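Local coordinates for Non-structural protein 5 (PDB 2WA2) that probably methylates the cap of viral RNA at guanine N7 and at the ribose 2'-O, using the S-adenosylmethionine bound to its methyltransferase domain as methyl donor, at residues Arg66-Leu71 with Arg93-Tyr98; Val80-Thr85 with Thr151-Ile156; Val87-Gly92 with Lys110-Gly115. The protein carries 4 engineered substitutions. All blocks are in the same frame, centred on the assembly; numbering follows the deposited sequence.

In the fold
Each contact includes a segment that reaches the one S-adenosylmethionine, in a Rossmann-like methyltransferase domain. Contact 3 is the buried one: two parallel strands, 87-89 and 110-112, joined by backbone hydrogen bonds and running out into cofactor loops. Contacts 1 and 2 are partly buried. Contact 1 sets helix 66-76 against the start of helix 95-101, through an indole, a leucine and a water, around the methionine carboxylate. Contact 2 ties the loop before strand 86-89 to strand 151-154 at the strand end remote from the cofactor, mixing a threonine hydroxyl bond with methyl packing. Contacts 2 and 3 share the sheet, since L153 pairs with V87 and L89, while W96 of contact 1 lies on L153 and D155.

Contact 1. Residues Arg66-Leu71 with Arg93-Tyr98; sequences RGTAKL and RGSWSY. Engineered in segment 93-98: S95 (natural residue Gly). With SAM (S-adenosylmethionine), chain C.
The indole of W96 is held between L71 on one face and the amino nitrogen of S-adenosylmethionine on the other. L71 CB stands over the five-membered ring, 3.8 Å from its centroid and 17° off the normal, a CH-pi contact. Its CG is anti to the backbone N (chi1 -176°), and the branch ends with CD2 3.7 Å from W96 CG. On the opposite face, SAM N lies 3.4 Å above the ring plane, nearest CG rather than over a ring centre.

The polar links are slighter. W96 NE1 gives a weak hydrogen bond to G67 O at 3.0 Å, bent to 121° at the hydrogen; that carbonyl also accepts L71 N within its helix. A water bridges the helices, 2.6 Å from T68 OG1 and donating to S95 O. S95, engineered from Gly, puts CB 3.4 Å from T68 OG1, while its OG bonds to S65.

At the cofactor carboxylate, the amides of S95 and W96 make weak hydrogen bonds to OXT and O, respectively. G67 CA comes 3.7 Å from SAM O. Backbone amides at a helix start, following a glycine N-cap (G94), receive the methionine carboxylate, as in the glycine-rich cofactor-binding motif of Rossmann-like methyltransferases.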
loop_
_atom_site.group_PDB
_atom_site.type_symbol
_atom_site.label_atom_id
_atom_site.label_comp_id
_atom_site.label_asym_id
_atom_site.label_seq_id
_atom_site.Cartn_x
_atom_site.Cartn_y
_atom_site.Cartn_z
ATOM N N ARG A 66 0.293 0.258 13.238
ATOM C CA ARG A 66 -0.744 0.170 12.213
ATOM C C ARG A 66 -0.200 -0.528 10.973
ATOM O O ARG A 66 -0.886 -1.358 10.400
ATOM C CB ARG A 66 -1.289 1.549 11.831
ATOM C CG ARG A 66 -2.523 1.964 12.628
ATOM C CD ARG A 66 -3.395 2.977 11.848
ATOM N NE ARG A 66 -4.814 2.587 11.864
ATOM C CZ ARG A 66 -5.651 2.806 12.883
ATOM N NH1 ARG A 66 -5.227 3.421 13.986
ATOM N NH2 ARG A 66 -6.918 2.415 12.804
ATOM N N GLY A 67 1.048 -0.202 10.611
ATOM C CA GLY A 67 1.742 -0.770 9.439
ATOM C C GLY A 67 1.902 -2.267 9.600
ATOM O O GLY A 67 1.615 -3.040 8.685
ATOM N N THR A 68 2.344 -2.676 10.783
ATOM C CA THR A 68 2.508 -4.090 11.088
ATOM C C THR A 68 1.176 -4.817 10.952
ATOM O O THR A 68 1.101 -5.854 10.299
ATOM C CB THR A 68 3.073 -4.294 12.501
ATOM O OG1 THR A 68 4.397 -3.747 12.550
ATOM C CG2 THR A 68 3.140 -5.776 12.880
ATOM N N ALA A 69 0.130 -4.257 11.562
ATOM C CA ALA A 69 -1.157 -4.928 11.596
ATOM C C ALA A 69 -1.700 -5.123 10.185
ATOM O O ALA A 69 -2.273 -6.156 9.886
ATOM C CB ALA A 69 -2.146 -4.119 12.449
ATOM N N LYS A 70 -1.515 -4.120 9.320
ATOM C CA LYS A 70 -2.039 -4.183 7.958
ATOM C C LYS A 70 -1.314 -5.239 7.150
ATOM O O LYS A 70 -1.966 -6.049 6.501
ATOM C CB LYS A 70 -1.957 -2.817 7.263
ATOM C CG LYS A 70 -3.037 -1.834 7.737
ATOM C CD LYS A 70 -2.737 -0.359 7.385
ATOM C CE LYS A 70 -2.534 -0.115 5.913
ATOM N NZ LYS A 70 -2.182 1.346 5.669
ATOM N N LEU A 71 0.020 -5.259 7.210
ATOM C CA LEU A 71 0.769 -6.258 6.411
ATOM C C LEU A 71 0.470 -7.646 6.955
ATOM O O LEU A 71 0.326 -8.577 6.175
ATOM C CB LEU A 71 2.275 -6.016 6.420
ATOM C CG LEU A 71 3.113 -6.950 5.539
ATOM C CD1 LEU A 71 2.581 -6.993 4.111
ATOM C CD2 LEU A 71 4.605 -6.597 5.591
ATOM N N ARG A 93 9.430 4.222 8.920
ATOM C CA ARG A 93 9.949 3.691 10.198
ATOM C C ARG A 93 10.379 2.231 10.072
ATOM O O ARG A 93 11.220 1.760 10.819
ATOM C CB ARG A 93 8.940 3.861 11.327
ATOM C CG ARG A 93 8.597 5.308 11.577
ATOM C CD ARG A 93 7.640 5.526 12.770
ATOM N NE ARG A 93 7.138 6.906 12.794
ATOM C CZ ARG A 93 6.322 7.401 13.724
ATOM N NH1 ARG A 93 5.901 6.635 14.728
ATOM N NH2 ARG A 93 5.917 8.666 13.653
ATOM N N GLY A 94 9.805 1.508 9.121
ATOM C CA GLY A 94 10.274 0.149 8.869
ATOM C C GLY A 94 9.458 -1.000 9.463
ATOM O O GLY A 94 9.978 -2.111 9.574
ATOM N N SER A 95 8.194 -0.758 9.801
ATOM C CA SER A 95 7.332 -1.808 10.390
ATOM C C SER A 95 7.140 -2.977 9.450
ATOM O O SER A 95 7.161 -4.118 9.886
ATOM C CB SER A 95 5.958 -1.261 10.817
ATOM O OG SER A 95 6.060 -0.570 12.048
ATOM N N TRP A 96 6.953 -2.706 8.157
ATOM C CA TRP A 96 6.808 -3.809 7.188
ATOM C C TRP A 96 8.082 -4.645 7.103
ATOM O O TRP A 96 8.024 -5.849 6.919
ATOM C CB TRP A 96 6.450 -3.268 5.789
ATOM C CG TRP A 96 4.948 -2.938 5.601
ATOM C CD1 TRP A 96 4.023 -2.681 6.583
ATOM C CD2 TRP A 96 4.241 -2.859 4.355
ATOM N NE1 TRP A 96 2.778 -2.450 6.017
ATOM C CE2 TRP A 96 2.887 -2.545 4.656
ATOM C CE3 TRP A 96 4.615 -3.027 3.006
ATOM C CZ2 TRP A 96 1.911 -2.415 3.664
ATOM C CZ3 TRP A 96 3.628 -2.896 2.004
ATOM C CH2 TRP A 96 2.300 -2.587 2.347
ATOM N N SER A 97 9.234 -3.993 7.206
ATOM C CA SER A 97 10.517 -4.671 7.072
ATOM C C SER A 97 10.754 -5.617 8.249
ATOM O O SER A 97 11.216 -6.742 8.061
ATOM C CB SER A 97 11.634 -3.632 6.968
ATOM O OG SER A 97 11.648 -3.108 5.649
ATOM N N TYR A 98 10.410 -5.157 9.446
ATOM C CA TYR A 98 10.520 -5.954 10.670
ATOM C C TYR A 98 9.493 -7.066 10.659
ATOM O O TYR A 98 9.764 -8.172 11.130
ATOM C CB TYR A 98 10.371 -5.079 11.910
ATOM C CG TYR A 98 11.632 -4.315 12.242
ATOM C CD1 TYR A 98 12.779 -4.984 12.688
ATOM C CD2 TYR A 98 11.690 -2.934 12.100
ATOM C CE1 TYR A 98 13.955 -4.289 12.966
ATOM C CE2 TYR A 98 12.859 -2.229 12.405
ATOM C CZ TYR A 98 13.980 -2.912 12.821
ATOM O OH TYR A 98 15.131 -2.213 13.096
HETATM N N SAM C . 5.108 0.502 5.619
HETATM C CA SAM C . 5.501 1.639 6.516
HETATM C C SAM C . 5.657 1.149 7.959
HETATM O O SAM C . 5.211 0.038 8.269
HETATM O OXT SAM C . 6.201 1.828 8.851
HETATM C CB SAM C . 4.451 2.749 6.458
HETATM C CG SAM C . 4.431 3.506 5.136
HETATM S SD SAM C . 5.679 4.800 5.224
HETATM C CE SAM C . 4.670 6.106 5.996
HETATM C "C5'" SAM C . 5.689 5.462 3.545
HETATM C "C4'" SAM C . 7.061 6.110 3.358
HETATM O "O4'" SAM C . 7.409 6.235 2.003
HETATM C "C3'" SAM C . 7.099 7.525 3.929
HETATM O "O3'" SAM C . 7.870 7.478 5.104
HETATM C "C2'" SAM C . 7.787 8.373 2.874
HETATM O "O2'" SAM C . 8.829 9.113 3.459
HETATM C "C1'" SAM C . 8.326 7.307 1.916
HETATM N N9 SAM C . 8.450 7.784 0.542
HETATM C C8 SAM C . 7.541 8.550 -0.150
HETATM N N7 SAM C . 8.009 8.762 -1.385
HETATM C C5 SAM C . 9.217 8.142 -1.469
HETATM C C6 SAM C . 10.146 8.036 -2.507
HETATM N N6 SAM C . 9.957 8.618 -3.677
HETATM N N1 SAM C . 11.292 7.293 -2.293
HETATM C C2 SAM C . 11.532 6.691 -1.087
HETATM N N3 SAM C . 10.629 6.784 -0.047
HETATM C C4 SAM C . 9.495 7.519 -0.264
HETATM O O HOH W 1 6.811 -4.815 12.421
#

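Contact 2. Residues Val80-Thr85 with Thr151-Ile156. Engineered in segment 80-85: T85 (natural residue Ser). With SAM (S-adenosylmethionine), chain C.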
loop_
_atom_site.group_PDB
_atom_site.type_symbol
_atom_site.label_atom_id
_atom_site.label_comp_id
_atom_site.label_asym_id
_atom_site.label_seq_id
_atom_site.Cartn_x
_atom_site.Cartn_y
_atom_site.Cartn_z
ATOM N N VAL A 80 -0.065 -12.107 0.035
ATOM C CA VAL A 80 1.323 -12.016 -0.431
ATOM C C VAL A 80 2.201 -13.049 0.256
ATOM O O VAL A 80 2.181 -13.166 1.485
ATOM C CB VAL A 80 1.927 -10.569 -0.210
ATOM C CG1 VAL A 80 1.949 -10.190 1.289
ATOM C CG2 VAL A 80 3.324 -10.454 -0.832
ATOM N N GLU A 81 2.978 -13.776 -0.544
ATOM C CA GLU A 81 3.960 -14.722 -0.024
ATOM C C GLU A 81 5.261 -13.980 0.265
ATOM O O GLU A 81 5.948 -13.535 -0.646
ATOM C CB GLU A 81 4.178 -15.878 -1.013
ATOM C CG GLU A 81 5.266 -16.917 -0.567
ATOM C CD GLU A 81 4.874 -17.765 0.676
ATOM O OE1 GLU A 81 3.666 -17.844 1.057
ATOM O OE2 GLU A 81 5.805 -18.373 1.263
ATOM N N LEU A 82 5.571 -13.836 1.543
ATOM C CA LEU A 82 6.775 -13.134 1.959
ATOM C C LEU A 82 7.920 -14.154 1.896
ATOM O O LEU A 82 7.929 -15.125 2.636
ATOM C CB LEU A 82 6.563 -12.513 3.354
ATOM C CG LEU A 82 5.504 -11.397 3.447
ATOM C CD1 LEU A 82 5.247 -10.972 4.877
ATOM C CD2 LEU A 82 5.828 -10.172 2.576
ATOM N N LYS A 83 8.861 -13.964 0.975
ATOM C CA LYS A 83 9.908 -14.981 0.762
ATOM C C LYS A 83 11.181 -14.468 0.112
ATOM O O LYS A 83 11.167 -13.484 -0.648
ATOM C CB LYS A 83 9.357 -16.155 -0.072
ATOM C CG LYS A 83 9.075 -15.794 -1.507
ATOM C CD LYS A 83 8.809 -17.014 -2.368
ATOM C CE LYS A 83 8.050 -16.634 -3.613
ATOM N NZ LYS A 83 8.876 -15.838 -4.586
ATOM N N GLY A 84 12.288 -15.169 0.397
ATOM C CA GLY A 84 13.569 -14.873 -0.253
ATOM C C GLY A 84 14.039 -13.462 0.035
ATOM O O GLY A 84 14.017 -13.031 1.184
ATOM N N THR A 85 14.496 -12.784 -1.021
ATOM C CA THR A 85 14.879 -11.378 -1.002
ATOM C C THR A 85 13.612 -10.485 -1.101
ATOM O O THR A 85 12.926 -10.438 -2.134
ATOM C CB THR A 85 15.867 -11.069 -2.126
ATOM O OG1 THR A 85 17.022 -11.913 -1.965
ATOM C CG2 THR A 85 16.299 -9.549 -2.111
ATOM N N THR A 151 10.115 -10.855 -3.502
ATOM C CA THR A 151 8.915 -10.209 -2.976
ATOM C C THR A 151 9.119 -8.693 -3.058
ATOM O O THR A 151 10.121 -8.174 -2.575
ATOM C CB THR A 151 8.674 -10.545 -1.497
ATOM O OG1 THR A 151 8.823 -11.954 -1.262
ATOM C CG2 THR A 151 7.310 -10.077 -1.065
ATOM N N VAL A 152 8.168 -7.999 -3.675
ATOM C CA VAL A 152 8.243 -6.532 -3.761
ATOM C C VAL A 152 7.143 -5.906 -2.910
ATOM O O VAL A 152 5.957 -6.084 -3.193
ATOM C CB VAL A 152 8.149 -6.072 -5.208
ATOM C CG1 VAL A 152 8.071 -4.530 -5.289
ATOM C CG2 VAL A 152 9.293 -6.659 -6.015
ATOM N N LEU A 153 7.544 -5.186 -1.867
ATOM C CA LEU A 153 6.607 -4.489 -0.972
ATOM C C LEU A 153 6.725 -3.008 -1.215
ATOM O O LEU A 153 7.822 -2.497 -1.382
ATOM C CB LEU A 153 6.927 -4.759 0.517
ATOM C CG LEU A 153 6.903 -6.225 0.973
ATOM C CD1 LEU A 153 7.153 -6.304 2.480
ATOM C CD2 LEU A 153 5.577 -6.933 0.590
ATOM N N CYS A 154 5.600 -2.290 -1.192
ATOM C CA CYS A 154 5.695 -0.837 -1.313
ATOM C C CYS A 154 4.501 -0.210 -0.632
ATOM O O CYS A 154 3.363 -0.554 -0.948
ATOM C CB CYS A 154 5.712 -0.429 -2.776
ATOM S SG CYS A 154 5.899 1.358 -3.081
ATOM N N ASP A 155 4.764 0.673 0.314
ATOM C CA ASP A 155 3.675 1.270 1.083
ATOM C C ASP A 155 3.751 2.799 0.973
ATOM O O ASP A 155 3.526 3.520 1.942
ATOM C CB ASP A 155 3.749 0.771 2.530
ATOM C CG ASP A 155 2.459 1.001 3.333
ATOM O OD1 ASP A 155 1.356 1.062 2.759
ATOM O OD2 ASP A 155 2.553 1.082 4.566
ATOM N N ILE A 156 4.055 3.284 -0.226
ATOM C CA ILE A 156 4.115 4.726 -0.481
ATOM C C ILE A 156 2.724 5.290 -0.825
ATOM O O ILE A 156 1.977 4.689 -1.592
ATOM C CB ILE A 156 5.114 5.032 -1.626
ATOM C CG1 ILE A 156 6.537 4.648 -1.205
ATOM C CG2 ILE A 156 5.071 6.500 -2.053
ATOM C CD1 ILE A 156 7.509 4.827 -2.313
HETATM N N SAM C . 5.108 0.502 5.619
HETATM C CA SAM C . 5.501 1.639 6.516
HETATM C C SAM C . 5.657 1.149 7.959
HETATM O O SAM C . 5.211 0.038 8.269
HETATM O OXT SAM C . 6.201 1.828 8.851
HETATM C CB SAM C . 4.451 2.749 6.458
HETATM C CG SAM C . 4.431 3.506 5.136
HETATM S SD SAM C . 5.679 4.800 5.224
HETATM C CE SAM C . 4.670 6.106 5.996
HETATM C "C5'" SAM C . 5.689 5.462 3.545
HETATM C "C4'" SAM C . 7.061 6.110 3.358
HETATM O "O4'" SAM C . 7.409 6.235 2.003
HETATM C "C3'" SAM C . 7.099 7.525 3.929
HETATM O "O3'" SAM C . 7.870 7.478 5.104
HETATM C "C2'" SAM C . 7.787 8.373 2.874
HETATM O "O2'" SAM C . 8.829 9.113 3.459
HETATM C "C1'" SAM C . 8.326 7.307 1.916
HETATM N N9 SAM C . 8.450 7.784 0.542
HETATM C C8 SAM C . 7.541 8.550 -0.150
HETATM N N7 SAM C . 8.009 8.762 -1.385
HETATM C C5 SAM C . 9.217 8.142 -1.469
HETATM C C6 SAM C . 10.146 8.036 -2.507
HETATM N N6 SAM C . 9.957 8.618 -3.677
HETATM N N1 SAM C . 11.292 7.293 -2.293
HETATM C C2 SAM C . 11.532 6.691 -1.087
HETATM N N3 SAM C . 10.629 6.784 -0.047
HETATM C C4 SAM C . 9.495 7.519 -0.264
#
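T151 is the hub here: its side chain faces the 80-85 loop, with the hydroxyl and the methyl meeting different neighbours. OG1 lies anti to the carbonyl carbon (chi1 -47°) and donates to K83 O at 2.9 Å, in the carbonyl plane and on a lone pair. K83 N is 3.0 Å from the same OG1. A backbone bond from T151 N to T85 O, 3.2 Å long, adds a second tie, so the loop is gripped on both sides of G84.

The methyl branch joins the tight, buried part. T151 CG2 sits 4.0 Å from V80 CG2 and 3.9 Å from L82 CD2, and both pairs of side chains cross at about a right angle. L82 CD2 also reaches L153 CD2 at 3.8 Å, extending the apolar patch along the strand.

Toward solvent the contact thins out. E81 is exposed, its carboxylate turned from the strand, and K83, partly exposed, runs past the hydroxyl with its amine weakly bonded to D150 O. T85, engineered from Ser, turns its hydroxyl to E108.

Just past the strand, D155 OD2 accepts the cofactor's amino group. Strand 151-154 itself runs between strands 86-89 and 188-193, with V80 and L153 touching C190 and helix 163-183 packing on V152 and C154.

Contact 3. Residues Val87-Gly92 with Lys110-Gly115; sequences VDLGCG and KAYTLG. With SAM (S-adenosylmethionine), chain C.
L89 and Y112 pair across two parallel strands whose directions differ by only 7°. L89 CG is anti to the carbonyl carbon (chi1 -54°), and the branch carries CD2 to within 4.1 Å of Y112 CD2, meeting the ring obliquely. V87 and K110 share this face; the lysine chain is extended and makes a cation-pi contact with F147. On the other face are D88 and A111. D88 CG is anti to the backbone N (chi1 -176°), and its OD2 is hydrogen-bonded to S97 OG of helix 95-101.

Between the faces run D88 N to K110 O and Y112 N to D88 O, each 2.9 Å. Beyond them Y112 O takes two amides: C91 N at 2.8 Å, from above the carbonyl plane, and G90 N in a weak, bent bond.

C91 SG lies 3.9 Å from A111 CB and 3.7 Å from T113 CB. T113 OG1 accepts a weak bond from G92 N at 3.0 Å and lies near the cofactor's C1'. With positive phi at both glycines, G90 CA and G92 CA come 3.4 Å from SAM O4' and SAM O3', respectively.

One good bond, from C91 N, and two weak ones, from G90 N and G92 N, thus tie the loop's amides to Y112 O and T113 OG1, consistent with a turn kept close enough for the ribose and the methionine CA to lie against its backbone.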
loop_
_atom_site.group_PDB
_atom_site.type_symbol
_atom_site.label_atom_id
_atom_site.label_comp_id
_atom_site.label_asym_id
_atom_site.label_seq_id
_atom_site.Cartn_x
_atom_site.Cartn_y
_atom_site.Cartn_z
ATOM N N VAL A 87 12.135 -6.714 -0.972
ATOM C CA VAL A 87 12.377 -5.266 -0.993
ATOM C C VAL A 87 11.214 -4.544 -0.334
ATOM O O VAL A 87 10.051 -4.939 -0.482
ATOM C CB VAL A 87 12.694 -4.666 -2.400
ATOM C CG1 VAL A 87 14.079 -5.067 -2.849
ATOM C CG2 VAL A 87 11.641 -5.012 -3.455
ATOM N N ASP A 88 11.544 -3.529 0.454
ATOM C CA ASP A 88 10.528 -2.721 1.090
ATOM C C ASP A 88 10.768 -1.291 0.628
ATOM O O ASP A 88 11.659 -0.594 1.128
ATOM C CB ASP A 88 10.574 -2.883 2.611
ATOM C CG ASP A 88 9.450 -2.123 3.324
ATOM O OD1 ASP A 88 8.539 -1.618 2.634
ATOM O OD2 ASP A 88 9.511 -1.982 4.561
ATOM N N LEU A 89 10.011 -0.889 -0.386
ATOM C CA LEU A 89 10.118 0.436 -0.969
ATOM C C LEU A 89 9.256 1.444 -0.230
ATOM O O LEU A 89 8.039 1.246 -0.070
ATOM C CB LEU A 89 9.781 0.392 -2.464
ATOM C CG LEU A 89 10.624 -0.645 -3.235
ATOM C CD1 LEU A 89 10.060 -0.863 -4.605
ATOM C CD2 LEU A 89 12.139 -0.266 -3.315
ATOM N N GLY A 90 9.882 2.520 0.247
ATOM C CA GLY A 90 9.165 3.497 1.069
ATOM C C GLY A 90 8.943 2.922 2.455
ATOM O O GLY A 90 7.822 2.818 2.920
ATOM N N CYS A 91 10.023 2.505 3.104
ATOM C CA CYS A 91 9.883 1.760 4.349
ATOM C C CYS A 91 9.514 2.638 5.545
ATOM O O CYS A 91 8.994 2.134 6.565
ATOM C CB CYS A 91 11.151 0.911 4.610
ATOM S SG CYS A 91 12.589 1.868 5.162
ATOM N N GLY A 92 9.761 3.945 5.439
ATOM C CA GLY A 92 9.536 4.840 6.575
ATOM C C GLY A 92 10.199 4.303 7.831
ATOM O O GLY A 92 11.390 3.922 7.806
ATOM N N LYS A 110 15.745 -5.772 2.110
ATOM C CA LYS A 110 16.394 -4.583 1.668
ATOM C C LYS A 110 15.319 -3.478 1.652
ATOM O O LYS A 110 14.380 -3.486 0.819
ATOM C CB LYS A 110 16.995 -4.830 0.289
ATOM C CG LYS A 110 18.050 -5.964 0.283
ATOM C CD LYS A 110 18.712 -6.003 -1.086
ATOM C CE LYS A 110 19.791 -7.068 -1.204
ATOM N NZ LYS A 110 20.337 -7.070 -2.630
ATOM N N ALA A 111 15.472 -2.549 2.590
ATOM C CA ALA A 111 14.493 -1.506 2.903
ATOM C C ALA A 111 15.019 -0.106 2.512
ATOM O O ALA A 111 16.185 0.225 2.758
ATOM C CB ALA A 111 14.163 -1.568 4.398
ATOM N N TYR A 112 14.167 0.687 1.872
ATOM C CA TYR A 112 14.566 1.976 1.293
ATOM C C TYR A 112 13.543 3.054 1.599
ATOM O O TYR A 112 12.335 2.820 1.477
ATOM C CB TYR A 112 14.747 1.836 -0.238
ATOM C CG TYR A 112 15.779 0.808 -0.610
ATOM C CD1 TYR A 112 17.132 1.155 -0.699
ATOM C CD2 TYR A 112 15.416 -0.530 -0.833
ATOM C CE1 TYR A 112 18.098 0.190 -1.022
ATOM C CE2 TYR A 112 16.383 -1.509 -1.168
ATOM C CZ TYR A 112 17.705 -1.134 -1.250
ATOM O OH TYR A 112 18.669 -2.070 -1.572
ATOM N N THR A 113 14.012 4.244 1.988
ATOM C CA THR A 113 13.081 5.344 2.206
ATOM C C THR A 113 13.782 6.699 2.057
ATOM O O THR A 113 15.017 6.786 2.147
ATOM C CB THR A 113 12.355 5.183 3.576
ATOM O OG1 THR A 113 11.091 5.865 3.545
ATOM C CG2 THR A 113 13.232 5.624 4.751
ATOM N N LEU A 114 13.000 7.733 1.782
ATOM C CA LEU A 114 13.528 9.080 1.598
ATOM C C LEU A 114 14.239 9.571 2.865
ATOM O O LEU A 114 15.402 9.940 2.811
ATOM C CB LEU A 114 12.405 10.037 1.270
ATOM C CG LEU A 114 12.066 10.392 -0.164
ATOM C CD1 LEU A 114 11.110 11.560 -0.060
ATOM C CD2 LEU A 114 13.303 10.790 -0.988
ATOM N N GLY A 115 13.518 9.595 3.990
ATOM C CA GLY A 115 14.117 9.879 5.294
ATOM C C GLY A 115 14.665 11.295 5.363
ATOM O O GLY A 115 15.466 11.606 6.237
HETATM N N SAM C . 5.108 0.502 5.619
HETATM C CA SAM C . 5.501 1.639 6.516
HETATM C C SAM C . 5.657 1.149 7.959
HETATM O O SAM C . 5.211 0.038 8.269
HETATM O OXT SAM C . 6.201 1.828 8.851
HETATM C CB SAM C . 4.451 2.749 6.458
HETATM C CG SAM C . 4.431 3.506 5.136
HETATM S SD SAM C . 5.679 4.800 5.224
HETATM C CE SAM C . 4.670 6.106 5.996
HETATM C "C5'" SAM C . 5.689 5.462 3.545
HETATM C "C4'" SAM C . 7.061 6.110 3.358
HETATM O "O4'" SAM C . 7.409 6.235 2.003
HETATM C "C3'" SAM C . 7.099 7.525 3.929
HETATM O "O3'" SAM C . 7.870 7.478 5.104
HETATM C "C2'" SAM C . 7.787 8.373 2.874
HETATM O "O2'" SAM C . 8.829 9.113 3.459
HETATM C "C1'" SAM C . 8.326 7.307 1.916
HETATM N N9 SAM C . 8.450 7.784 0.542
HETATM C C8 SAM C . 7.541 8.550 -0.150
HETATM N N7 SAM C . 8.009 8.762 -1.385
HETATM C C5 SAM C . 9.217 8.142 -1.469
HETATM C C6 SAM C . 10.146 8.036 -2.507
HETATM N N6 SAM C . 9.957 8.618 -3.677
HETATM N N1 SAM C . 11.292 7.293 -2.293
HETATM C C2 SAM C . 11.532 6.691 -1.087
HETATM N N3 SAM C . 10.629 6.784 -0.047
HETATM C C4 SAM C . 9.495 7.519 -0.264
#